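Local coordinates for glycosyl hydrolases family 2, sugar binding domain protein (PDB 6D1P) that is a beta-glucuronidase of a gut Bacteroides, probably hydrolysing O-glycosidic bonds of glucuronides as a member of glycosyl hydrolase family 2, at residues C72-N84 with L763-I775. Sequence-based numbering, arbitrary orientation.
Sequences CFNAEDAVDPDVN and LRNQGTAQGSRRI. With K (potassium ion), chain J.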
loop_
_atom_site.group_PDB
_atom_site.type_symbol
_atom_site.label_atom_id
_atom_site.label_comp_id
_atom_site.label_asym_id
_atom_site.label_seq_id
_atom_site.Cartn_x
_atom_site.Cartn_y
_atom_site.Cartn_z
ATOM N N CYS A 72 -11.227 -2.293 -9.305
ATOM C CA CYS A 72 -10.432 -3.366 -8.731
ATOM C C CYS A 72 -9.233 -2.798 -7.982
ATOM O O CYS A 72 -8.539 -1.920 -8.503
ATOM C CB CYS A 72 -9.980 -4.328 -9.839
ATOM S SG CYS A 72 -8.902 -5.639 -9.277
ATOM N N PHE A 73 -8.987 -3.320 -6.766
ATOM C CA PHE A 73 -7.834 -2.898 -5.968
ATOM C C PHE A 73 -6.529 -3.023 -6.744
ATOM O O PHE A 73 -5.563 -2.314 -6.456
ATOM C CB PHE A 73 -7.679 -3.752 -4.695
ATOM C CG PHE A 73 -8.790 -3.608 -3.681
ATOM C CD1 PHE A 73 -9.905 -2.821 -3.924
ATOM C CD2 PHE A 73 -8.703 -4.286 -2.475
ATOM C CE1 PHE A 73 -10.909 -2.709 -2.984
ATOM C CE2 PHE A 73 -9.695 -4.186 -1.525
ATOM C CZ PHE A 73 -10.809 -3.402 -1.776
ATOM N N ASN A 74 -6.462 -3.944 -7.701
ATOM C CA ASN A 74 -5.179 -4.374 -8.232
ATOM C C ASN A 74 -5.069 -4.088 -9.725
ATOM O O ASN A 74 -4.301 -4.749 -10.438
ATOM C CB ASN A 74 -4.963 -5.857 -7.926
ATOM C CG ASN A 74 -5.325 -6.213 -6.492
ATOM O OD1 ASN A 74 -6.373 -6.804 -6.246
ATOM N ND2 ASN A 74 -4.455 -5.851 -5.532
ATOM N N ALA A 75 -5.839 -3.088 -10.190
ATOM C CA ALA A 75 -5.820 -2.668 -11.585
ATOM C C ALA A 75 -4.399 -2.475 -12.103
ATOM O O ALA A 75 -4.112 -2.768 -13.268
ATOM C CB ALA A 75 -6.629 -1.374 -11.745
ATOM N N GLU A 76 -3.501 -1.994 -11.264
ATOM C CA GLU A 76 -2.123 -1.845 -11.704
ATOM C C GLU A 76 -1.131 -2.689 -10.923
ATOM O O GLU A 76 -0.161 -3.183 -11.513
ATOM C CB GLU A 76 -1.688 -0.367 -11.627
ATOM C CG GLU A 76 -1.932 0.407 -12.913
ATOM C CD GLU A 76 -1.113 1.703 -12.998
ATOM O OE1 GLU A 76 -1.232 2.412 -14.041
ATOM O OE2 GLU A 76 -0.353 2.003 -12.033
ATOM N N ASP A 77 -1.312 -2.848 -9.605
ATOM C CA ASP A 77 -0.231 -3.441 -8.836
ATOM C C ASP A 77 -0.150 -4.959 -8.995
ATOM O O ASP A 77 0.849 -5.551 -8.560
ATOM C CB ASP A 77 -0.317 -3.018 -7.342
ATOM C CG ASP A 77 -1.418 -3.741 -6.534
ATOM O OD1 ASP A 77 -2.241 -4.500 -7.074
ATOM O OD2 ASP A 77 -1.463 -3.533 -5.304
ATOM N N ALA A 78 -1.136 -5.604 -9.642
ATOM C CA ALA A 78 -0.997 -7.038 -9.892
ATOM C C ALA A 78 0.264 -7.323 -10.690
ATOM O O ALA A 78 0.966 -8.297 -10.414
ATOM C CB ALA A 78 -2.229 -7.605 -10.614
ATOM N N VAL A 79 0.582 -6.472 -11.669
ATOM C CA VAL A 79 1.728 -6.702 -12.539
ATOM C C VAL A 79 2.840 -5.690 -12.325
ATOM O O VAL A 79 3.853 -5.747 -13.034
ATOM C CB VAL A 79 1.316 -6.740 -14.026
ATOM C CG1 VAL A 79 0.335 -7.917 -14.308
ATOM C CG2 VAL A 79 0.721 -5.405 -14.462
ATOM N N ASP A 80 2.699 -4.774 -11.377
ATOM C CA ASP A 80 3.822 -3.924 -11.000
ATOM C C ASP A 80 4.986 -4.808 -10.575
ATOM O O ASP A 80 4.849 -5.561 -9.605
ATOM C CB ASP A 80 3.425 -3.005 -9.859
ATOM C CG ASP A 80 4.512 -1.986 -9.503
ATOM O OD1 ASP A 80 5.727 -2.324 -9.428
ATOM O OD2 ASP A 80 4.117 -0.826 -9.295
ATOM N N PRO A 81 6.138 -4.747 -11.246
ATOM C CA PRO A 81 7.213 -5.709 -10.948
ATOM C C PRO A 81 7.854 -5.533 -9.582
ATOM O O PRO A 81 8.614 -6.418 -9.165
ATOM C CB PRO A 81 8.228 -5.447 -12.067
ATOM C CG PRO A 81 8.030 -3.987 -12.364
ATOM C CD PRO A 81 6.555 -3.741 -12.236
ATOM N N ASP A 82 7.593 -4.438 -8.869
ATOM C CA ASP A 82 8.347 -4.151 -7.658
ATOM C C ASP A 82 7.544 -4.270 -6.369
ATOM O O ASP A 82 8.104 -4.026 -5.298
ATOM C CB ASP A 82 8.989 -2.747 -7.752
ATOM C CG ASP A 82 10.006 -2.643 -8.896
ATOM O OD1 ASP A 82 9.862 -1.763 -9.778
ATOM O OD2 ASP A 82 10.944 -3.469 -8.933
ATOM N N VAL A 83 6.270 -4.650 -6.416
ATOM C CA VAL A 83 5.471 -4.707 -5.199
ATOM C C VAL A 83 4.676 -6.003 -5.153
ATOM O O VAL A 83 4.364 -6.605 -6.184
ATOM C CB VAL A 83 4.518 -3.502 -5.084
ATOM C CG1 VAL A 83 5.302 -2.204 -4.973
ATOM C CG2 VAL A 83 3.637 -3.458 -6.286
ATOM N N ASN A 84 4.354 -6.441 -3.940
ATOM C CA ASN A 84 3.339 -7.467 -3.800
ATOM C C ASN A 84 1.974 -6.845 -4.040
ATOM O O ASN A 84 1.671 -5.783 -3.493
ATOM C CB ASN A 84 3.380 -8.083 -2.409
ATOM C CG ASN A 84 4.730 -8.653 -2.059
ATOM O OD1 ASN A 84 5.369 -9.350 -2.865
ATOM N ND2 ASN A 84 5.176 -8.371 -0.828
ATOM N N LEU A 763 3.509 4.309 -20.389
ATOM C CA LEU A 763 2.397 3.379 -20.251
ATOM C C LEU A 763 2.964 2.118 -19.615
ATOM O O LEU A 763 3.594 1.300 -20.287
ATOM C CB LEU A 763 1.753 3.061 -21.598
ATOM C CG LEU A 763 0.830 1.827 -21.521
ATOM C CD1 LEU A 763 -0.574 2.201 -20.995
ATOM C CD2 LEU A 763 0.753 0.970 -22.832
ATOM N N ARG A 764 2.764 1.947 -18.318
ATOM C CA ARG A 764 3.340 0.782 -17.680
ATOM C C ARG A 764 2.280 0.046 -16.871
ATOM O O ARG A 764 1.091 0.400 -16.877
ATOM C CB ARG A 764 4.541 1.172 -16.808
ATOM C CG ARG A 764 4.290 2.218 -15.744
ATOM C CD ARG A 764 5.649 2.761 -15.283
ATOM N NE ARG A 764 5.538 3.959 -14.454
ATOM C CZ ARG A 764 5.906 4.024 -13.173
ATOM N NH1 ARG A 764 6.424 2.957 -12.571
ATOM N NH2 ARG A 764 5.769 5.165 -12.495
ATOM N N ASN A 765 2.749 -1.005 -16.193
ATOM C CA ASN A 765 1.924 -1.917 -15.390
ATOM C C ASN A 765 0.709 -2.435 -16.162
ATOM O O ASN A 765 -0.399 -2.522 -15.631
ATOM C CB ASN A 765 1.497 -1.254 -14.075
ATOM C CG ASN A 765 2.669 -0.742 -13.287
ATOM O OD1 ASN A 765 3.743 -1.350 -13.255
ATOM N ND2 ASN A 765 2.484 0.400 -12.662
ATOM N N GLN A 766 0.916 -2.812 -17.423
ATOM C CA GLN A 766 -0.169 -3.413 -18.192
ATOM C C GLN A 766 -0.089 -4.931 -18.269
ATOM O O GLN A 766 -1.118 -5.584 -18.476
ATOM C CB GLN A 766 -0.202 -2.837 -19.614
ATOM C CG GLN A 766 -0.346 -1.314 -19.664
ATOM C CD GLN A 766 -1.654 -0.851 -19.060
ATOM O OE1 GLN A 766 -2.735 -1.174 -19.566
ATOM N NE2 GLN A 766 -1.567 -0.098 -17.957
ATOM N N GLY A 767 1.102 -5.506 -18.116
ATOM C CA GLY A 767 1.280 -6.930 -18.346
ATOM C C GLY A 767 1.376 -7.308 -19.810
ATOM O O GLY A 767 1.067 -8.448 -20.171
ATOM N N THR A 768 1.801 -6.386 -20.661
ATOM C CA THR A 768 1.860 -6.560 -22.107
ATOM C C THR A 768 3.288 -6.335 -22.601
ATOM O O THR A 768 4.171 -5.906 -21.845
ATOM C CB THR A 768 0.903 -5.589 -22.799
ATOM O OG1 THR A 768 1.222 -4.257 -22.376
ATOM C CG2 THR A 768 -0.534 -5.902 -22.426
ATOM N N ALA A 769 3.503 -6.599 -23.895
ATOM C CA ALA A 769 4.831 -6.434 -24.495
ATOM C C ALA A 769 5.285 -4.976 -24.537
ATOM O O ALA A 769 6.489 -4.704 -24.520
ATOM C CB ALA A 769 4.852 -6.997 -25.916
ATOM N N GLN A 770 4.361 -4.029 -24.626
ATOM C CA GLN A 770 4.744 -2.633 -24.776
ATOM C C GLN A 770 4.264 -1.780 -23.611
ATOM O O GLN A 770 4.385 -0.551 -23.666
ATOM C CB GLN A 770 4.222 -2.085 -26.110
ATOM C CG GLN A 770 4.766 -2.839 -27.324
ATOM C CD GLN A 770 4.224 -2.310 -28.669
ATOM O OE1 GLN A 770 3.163 -1.685 -28.732
ATOM N NE2 GLN A 770 4.962 -2.570 -29.742
ATOM N N GLY A 771 3.730 -2.401 -22.563
ATOM C CA GLY A 771 3.233 -1.690 -21.404
ATOM C C GLY A 771 3.846 -2.182 -20.106
ATOM O O GLY A 771 3.174 -2.203 -19.063
ATOM N N SER A 772 5.121 -2.571 -20.156
ATOM C CA SER A 772 5.839 -3.082 -18.995
ATOM C C SER A 772 7.090 -2.255 -18.760
ATOM O O SER A 772 7.873 -2.026 -19.690
ATOM C CB SER A 772 6.210 -4.560 -19.171
ATOM O OG SER A 772 5.039 -5.330 -19.350
ATOM N N ARG A 773 7.268 -1.825 -17.507
ATOM C CA ARG A 773 8.443 -1.070 -17.083
ATOM C C ARG A 773 9.707 -1.924 -17.087
ATOM O O ARG A 773 10.810 -1.405 -17.323
ATOM C CB ARG A 773 8.202 -0.517 -15.674
ATOM C CG ARG A 773 9.287 0.428 -15.199
ATOM C CD ARG A 773 9.138 0.823 -13.741
ATOM N NE ARG A 773 9.830 -0.103 -12.844
ATOM C CZ ARG A 773 11.154 -0.161 -12.711
ATOM N NH1 ARG A 773 11.941 0.651 -13.424
ATOM N NH2 ARG A 773 11.691 -1.034 -11.869
ATOM N N ARG A 774 9.572 -3.217 -16.771
ATOM C CA ARG A 774 10.674 -4.170 -16.829
ATOM C C ARG A 774 10.231 -5.418 -17.582
ATOM O O ARG A 774 9.188 -6.002 -17.274
ATOM C CB ARG A 774 11.162 -4.548 -15.432
ATOM C CG ARG A 774 12.273 -5.563 -15.452
ATOM C CD ARG A 774 12.533 -6.040 -14.054
ATOM N NE ARG A 774 12.840 -4.896 -13.220
ATOM C CZ ARG A 774 12.488 -4.766 -11.943
ATOM N NH1 ARG A 774 11.808 -5.723 -11.316
ATOM N NH2 ARG A 774 12.831 -3.669 -11.293
ATOM N N ILE A 775 11.037 -5.841 -18.548
ATOM C CA ILE A 775 10.654 -6.936 -19.424
ATOM C C ILE A 775 11.917 -7.496 -20.057
ATOM O O ILE A 775 12.816 -6.747 -20.457
ATOM C CB ILE A 775 9.624 -6.448 -20.480
ATOM C CG1 ILE A 775 9.162 -7.564 -21.400
ATOM C CG2 ILE A 775 10.210 -5.365 -21.327
ATOM C CD1 ILE A 775 8.019 -7.131 -22.319
HETATM K K K J . 2.990 -7.393 -8.476
HETATM O O HOH W 1 -2.808 -3.859 -15.416
HETATM O O HOH W 2 2.059 -9.383 -6.654
#
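Two guanidinium groups converge on the carboxylate of Asp-82, each meeting it at an edge. Arg-774 also carries Pro-81 on one face, where CG stands 4.3 Å above the guanidinium plane, offset toward the rim. The resulting salt-bridge network joins a potassium-binding loop of the sugar-binding domain to the loop and edge strand of a C-terminal antiparallel sheet. Arg-773 NH2 reaches Asp-82 OD1 at 2.9 Å, and Arg-774 NH2 reaches OD2 of Asp-82 at 3.0 Å; each bond uses the syn lone pair of the Asp-82 oxygen, which lies somewhat out of the plane of the guanidinium it meets. The carboxylate is twisted 37° from the plane of Arg-773 but 69° from that of Arg-774, so neither pairing is a flat fork. Both arginine chains leave the backbone with CG opposite N and then bend at chi3, which turns their ends onto the one acid. On its far side, Arg-774 NE is salt-bridged to Glu-753, giving the guanidinium a second anchor.

The acid sits in the type I turn from Asp-80 to Val-83. Asp-80 OD1 accepts from the backbone N of Asp-82 at 2.9 Å, an Asx turn, while the carbonyls of Asp-77, Ala-78, Asp-80 and Val-83 bind the potassium ion. The metal and the salt bridges thus hold the same short loop from different sides.

Deeper in, Asn-765 lies alongside Asp-80, its OD1 3.4 Å from Asp-80 CA and its ND2 donating a weak bond to Glu-76 OE2. With chi1 at -55°, its CG lies opposite its own carbonyl carbon, and the amide reaches between those two acids. One water bonds to both Ala-75 O and Asn-765 O. Beside it, Val-79 presses the methyl CG2 to 3.3 Å from that same Asn-765 O.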